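Local coordinates for protein glutathione S-transferase (Bombyx mori, PDB 3AY8) that probably transfers glutathione to electrophilic substrates, working as a homodimer of the cytosolic glutathione transferase fold, at residues Asp160-Leu171 against Ile183-Leu193. Residues are numbered along the deposited sequence; the frame is centred on the assembly and turned at random.
Sequences DTSIYASMSSIL and IQRWIKDCLLL
Cys-190 lies between two aromatic rings: its CB stands over the centre of the Tyr-164 ring, 3.6 Å from the centroid in a CH-pi contact, while its SG sits above one face of Trp-186, offset toward the rim. The same sulfur meets the tyrosine ring only obliquely, a looser sulfur-aromatic contact. At the edge of the tyrosine, in one of the two conformers of Ile-187, Ile-187 CD1 comes within 3.7 Å of Tyr-164 CD1; obliquely to that ring, Leu-193 CD1 approaches Tyr-164 CD2 at 3.8 Å.

Trp-186 enters helix 160-171 edge-on, a knob in the hole made by Asp-160, Ile-163, Tyr-164 and Met-167. The indole swings away from its own backbone N (chi1 164°), which drives CH2 against Tyr-164 N and brings CZ3 to 3.7 Å from Met-167 CG. Its NE1 donates to Asp-160 OD1 at 3.0 Å, meeting the anti side from somewhat above the plane of a carboxylate turned 41° from the indole. Val-151 N also bonds OD1 and Thr-157 N holds OD2, so three N-H groups grip this buried carboxylate.

Farther along, the Leu-171 side chain and the same Ile-187 conformer reach toward each other tip to tip, with Leu-171 CD1 3.7 Å from Ile-187 CD1. Beyond the contact, Tyr-164 OH is hydrogen-bonded to Glu-200 OE2; a leucine in place of the tyrosine would probably leave that carboxylate without its hydroxyl mate and Cys-190 CB without an aromatic face.

The axes of segments 160-171 and 183-190 cross at -108°, 10.8 Å apart at closest approach, joining two successive helices by a buried, largely apolar interface in the all-helical C-terminal domain of the cytosolic glutathione transferase fold.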
# COMPACT_ATOMS: atom_id res chain seq x y z
N ASP A 160 -0.61 -12.43 6.77
CA ASP A 160 -1.02 -12.48 8.19
C ASP A 160 -0.07 -11.76 9.12
O ASP A 160 -0.52 -11.09 10.03
CB ASP A 160 -1.22 -13.92 8.67
CG ASP A 160 -2.26 -14.66 7.86
OD1 ASP A 160 -3.47 -14.45 8.12
OD2 ASP A 160 -1.86 -15.44 6.98
N THR A 161 1.24 -11.89 8.90
CA THR A 161 2.19 -11.17 9.76
C THR A 161 2.02 -9.65 9.66
O THR A 161 2.02 -8.96 10.68
CB THR A 161 3.65 -11.63 9.54
OG1 THR A 161 3.93 -11.67 8.14
CG2 THR A 161 3.85 -13.04 10.13
N SER A 162 1.84 -9.13 8.44
CA SER A 162 1.65 -7.68 8.25
C SER A 162 0.32 -7.19 8.84
O SER A 162 0.28 -6.19 9.56
CB SER A 162 1.73 -7.33 6.76
OG SER A 162 3.08 -7.41 6.30
N ILE A 163 -0.77 -7.89 8.52
CA ILE A 163 -2.09 -7.50 8.99
C ILE A 163 -2.21 -7.69 10.51
O ILE A 163 -2.83 -6.88 11.19
CB ILE A 163 -3.22 -8.21 8.18
CG1 ILE A 163 -3.15 -7.75 6.71
CG2 ILE A 163 -4.59 -7.90 8.75
CD1 ILE A 163 -4.17 -8.44 5.75
N TYR A 164 -1.57 -8.72 11.05
CA TYR A 164 -1.47 -8.88 12.50
C TYR A 164 -0.73 -7.70 13.17
O TYR A 164 -1.19 -7.17 14.19
CB TYR A 164 -0.86 -10.24 12.86
CG TYR A 164 -0.55 -10.45 14.33
CD1 TYR A 164 -1.48 -10.11 15.32
CD2 TYR A 164 0.66 -11.04 14.72
CE1 TYR A 164 -1.20 -10.30 16.67
CE2 TYR A 164 0.95 -11.25 16.07
CZ TYR A 164 0.01 -10.87 17.04
OH TYR A 164 0.27 -11.08 18.37
N ALA A 165 0.37 -7.25 12.57
CA ALA A 165 1.10 -6.09 13.11
C ALA A 165 0.21 -4.85 13.15
O ALA A 165 0.21 -4.09 14.13
CB ALA A 165 2.38 -5.83 12.30
N SER A 166 -0.57 -4.66 12.08
CA SER A 166 -1.51 -3.55 12.01
C SER A 166 -2.63 -3.68 13.06
O SER A 166 -2.84 -2.76 13.88
CB SER A 166 -2.11 -3.45 10.61
OG SER A 166 -1.14 -3.03 9.66
N MET A 167 -3.33 -4.81 13.04
CA MET A 167 -4.47 -5.07 13.94
C MET A 167 -4.08 -5.03 15.42
O MET A 167 -4.81 -4.49 16.24
CB MET A 167 -5.13 -6.42 13.62
CG MET A 167 -6.02 -6.41 12.41
SD MET A 167 -7.28 -5.11 12.45
CE MET A 167 -8.14 -5.41 14.01
N SER A 168 -2.93 -5.59 15.76
CA SER A 168 -2.46 -5.56 17.15
C SER A 168 -2.23 -4.12 17.64
O SER A 168 -2.45 -3.81 18.81
CB SER A 168 -1.21 -6.43 17.34
OG SER A 168 -0.12 -5.96 16.56
N SER A 169 -1.84 -3.24 16.72
CA SER A 169 -1.65 -1.82 17.01
C SER A 169 -2.94 -1.12 17.46
O SER A 169 -2.96 -0.48 18.52
CB SER A 169 -1.07 -1.11 15.78
OG SER A 169 0.10 -1.77 15.32
N ILE A 170 -4.02 -1.25 16.67
CA ILE A 170 -5.27 -0.58 17.03
C ILE A 170 -5.94 -1.29 18.22
O ILE A 170 -6.53 -0.63 19.08
CB ILE A 170 -6.23 -0.41 15.80
CG1 ILE A 170 -7.29 0.67 16.08
CG2 ILE A 170 -6.86 -1.76 15.39
CD1 ILE A 170 -6.74 2.12 16.28
N LEU A 171 -5.84 -2.62 18.27
CA LEU A 171 -6.40 -3.37 19.39
C LEU A 171 -5.75 -2.96 20.72
O LEU A 171 -6.42 -2.95 21.75
CB LEU A 171 -6.31 -4.90 19.17
CG LEU A 171 -7.23 -5.50 18.10
CD1 LEU A 171 -6.96 -6.99 17.89
CD2 LEU A 171 -8.71 -5.26 18.42
N ILE A 183 -12.37 -11.82 12.75
CA ILE A 183 -11.16 -11.17 13.25
C ILE A 183 -10.84 -11.64 14.67
O ILE A 183 -9.68 -11.91 15.00
CB ILE A 183 -11.24 -9.60 13.22
CG1 ILE A 183 -11.56 -9.09 11.80
CG2 ILE A 183 -9.92 -8.98 13.74
CD1 ILE A 183 -11.70 -7.57 11.68
N GLN A 184 -11.87 -11.73 15.52
CA GLN A 184 -11.68 -12.23 16.90
C GLN A 184 -11.06 -13.62 16.91
O GLN A 184 -10.14 -13.88 17.69
CB GLN A 184 -13.01 -12.24 17.67
CG GLN A 184 -13.55 -10.85 17.96
CD GLN A 184 -14.85 -10.87 18.73
OE1 GLN A 184 -15.83 -11.47 18.30
NE2 GLN A 184 -14.86 -10.21 19.88
N ARG A 185 -11.54 -14.51 16.04
CA ARG A 185 -10.99 -15.86 15.91
C ARG A 185 -9.52 -15.81 15.43
O ARG A 185 -8.63 -16.46 15.99
CB ARG A 185 -11.82 -16.66 14.91
CG ARG A 185 -11.28 -18.08 14.62
CD ARG A 185 -11.81 -18.65 13.31
NE ARG A 185 -11.09 -18.13 12.14
CZ ARG A 185 -11.65 -17.55 11.08
NH1 ARG A 185 -12.97 -17.38 11.01
NH2 ARG A 185 -10.88 -17.13 10.07
N TRP A 186 -9.29 -15.04 14.38
CA TRP A 186 -7.99 -14.99 13.73
C TRP A 186 -6.92 -14.39 14.65
O TRP A 186 -5.78 -14.85 14.65
CB TRP A 186 -8.12 -14.22 12.41
CG TRP A 186 -6.86 -13.73 11.78
CD1 TRP A 186 -6.03 -14.43 10.96
CD2 TRP A 186 -6.30 -12.41 11.89
NE1 TRP A 186 -4.98 -13.63 10.55
CE2 TRP A 186 -5.13 -12.39 11.10
CE3 TRP A 186 -6.69 -11.25 12.57
CZ2 TRP A 186 -4.32 -11.25 10.99
CZ3 TRP A 186 -5.90 -10.11 12.45
CH2 TRP A 186 -4.72 -10.12 11.67
N ILE A 187 -7.30 -13.38 15.44
CA ILE A 187 -6.34 -12.69 16.30
C ILE A 187 -5.81 -13.58 17.44
O ILE A 187 -4.67 -13.42 17.88
CB ILE A 187 -6.89 -11.34 16.83
CG1 ILE A 187 -5.75 -10.45 17.34
CG2 ILE A 187 -7.95 -11.55 17.90
CD1 ILE A 187 -5.02 -9.72 16.23
N LYS A 188 -6.63 -14.54 17.88
CA LYS A 188 -6.17 -15.60 18.81
C LYS A 188 -5.24 -16.57 18.10
O LYS A 188 -4.25 -17.00 18.67
CB LYS A 188 -7.36 -16.37 19.37
CG LYS A 188 -8.35 -15.55 20.15
CD LYS A 188 -9.56 -16.42 20.47
CE LYS A 188 -10.61 -15.63 21.24
NZ LYS A 188 -11.94 -16.29 21.08
N ASP A 189 -5.55 -16.92 16.85
CA ASP A 189 -4.63 -17.76 16.07
C ASP A 189 -3.29 -17.07 15.81
O ASP A 189 -2.25 -17.74 15.76
CB ASP A 189 -5.26 -18.19 14.75
CG ASP A 189 -6.24 -19.34 14.92
OD1 ASP A 189 -6.11 -20.11 15.90
OD2 ASP A 189 -7.16 -19.45 14.08
N CYS A 190 -3.31 -15.74 15.65
CA CYS A 190 -2.07 -14.97 15.47
C CYS A 190 -1.10 -15.09 16.66
O CYS A 190 0.11 -14.97 16.47
CB CYS A 190 -2.37 -13.51 15.15
SG CYS A 190 -3.04 -13.23 13.48
N LEU A 191 -1.61 -15.34 17.86
CA LEU A 191 -0.75 -15.58 19.05
C LEU A 191 0.16 -16.79 18.90
O LEU A 191 1.17 -16.88 19.58
CB LEU A 191 -1.57 -15.70 20.34
CG LEU A 191 -2.29 -14.42 20.77
CD1 LEU A 191 -3.37 -14.76 21.82
CD2 LEU A 191 -1.31 -13.38 21.30
N LEU A 192 -0.19 -17.70 17.99
CA LEU A 192 0.63 -18.87 17.70
C LEU A 192 1.77 -18.56 16.73
O LEU A 192 2.68 -19.37 16.58
CB LEU A 192 -0.21 -19.98 17.07
CG LEU A 192 -1.54 -20.45 17.65
CD1 LEU A 192 -2.24 -21.26 16.57
CD2 LEU A 192 -1.36 -21.28 18.91
N LEU A 193 1.71 -17.41 16.05
CA LEU A 193 2.75 -17.05 15.07
C LEU A 193 4.10 -16.86 15.75
O LEU A 193 4.17 -16.36 16.89
CB LEU A 193 2.38 -15.78 14.29
CG LEU A 193 1.18 -15.77 13.34
CD1 LEU A 193 0.83 -14.33 12.91
CD2 LEU A 193 1.41 -16.67 12.12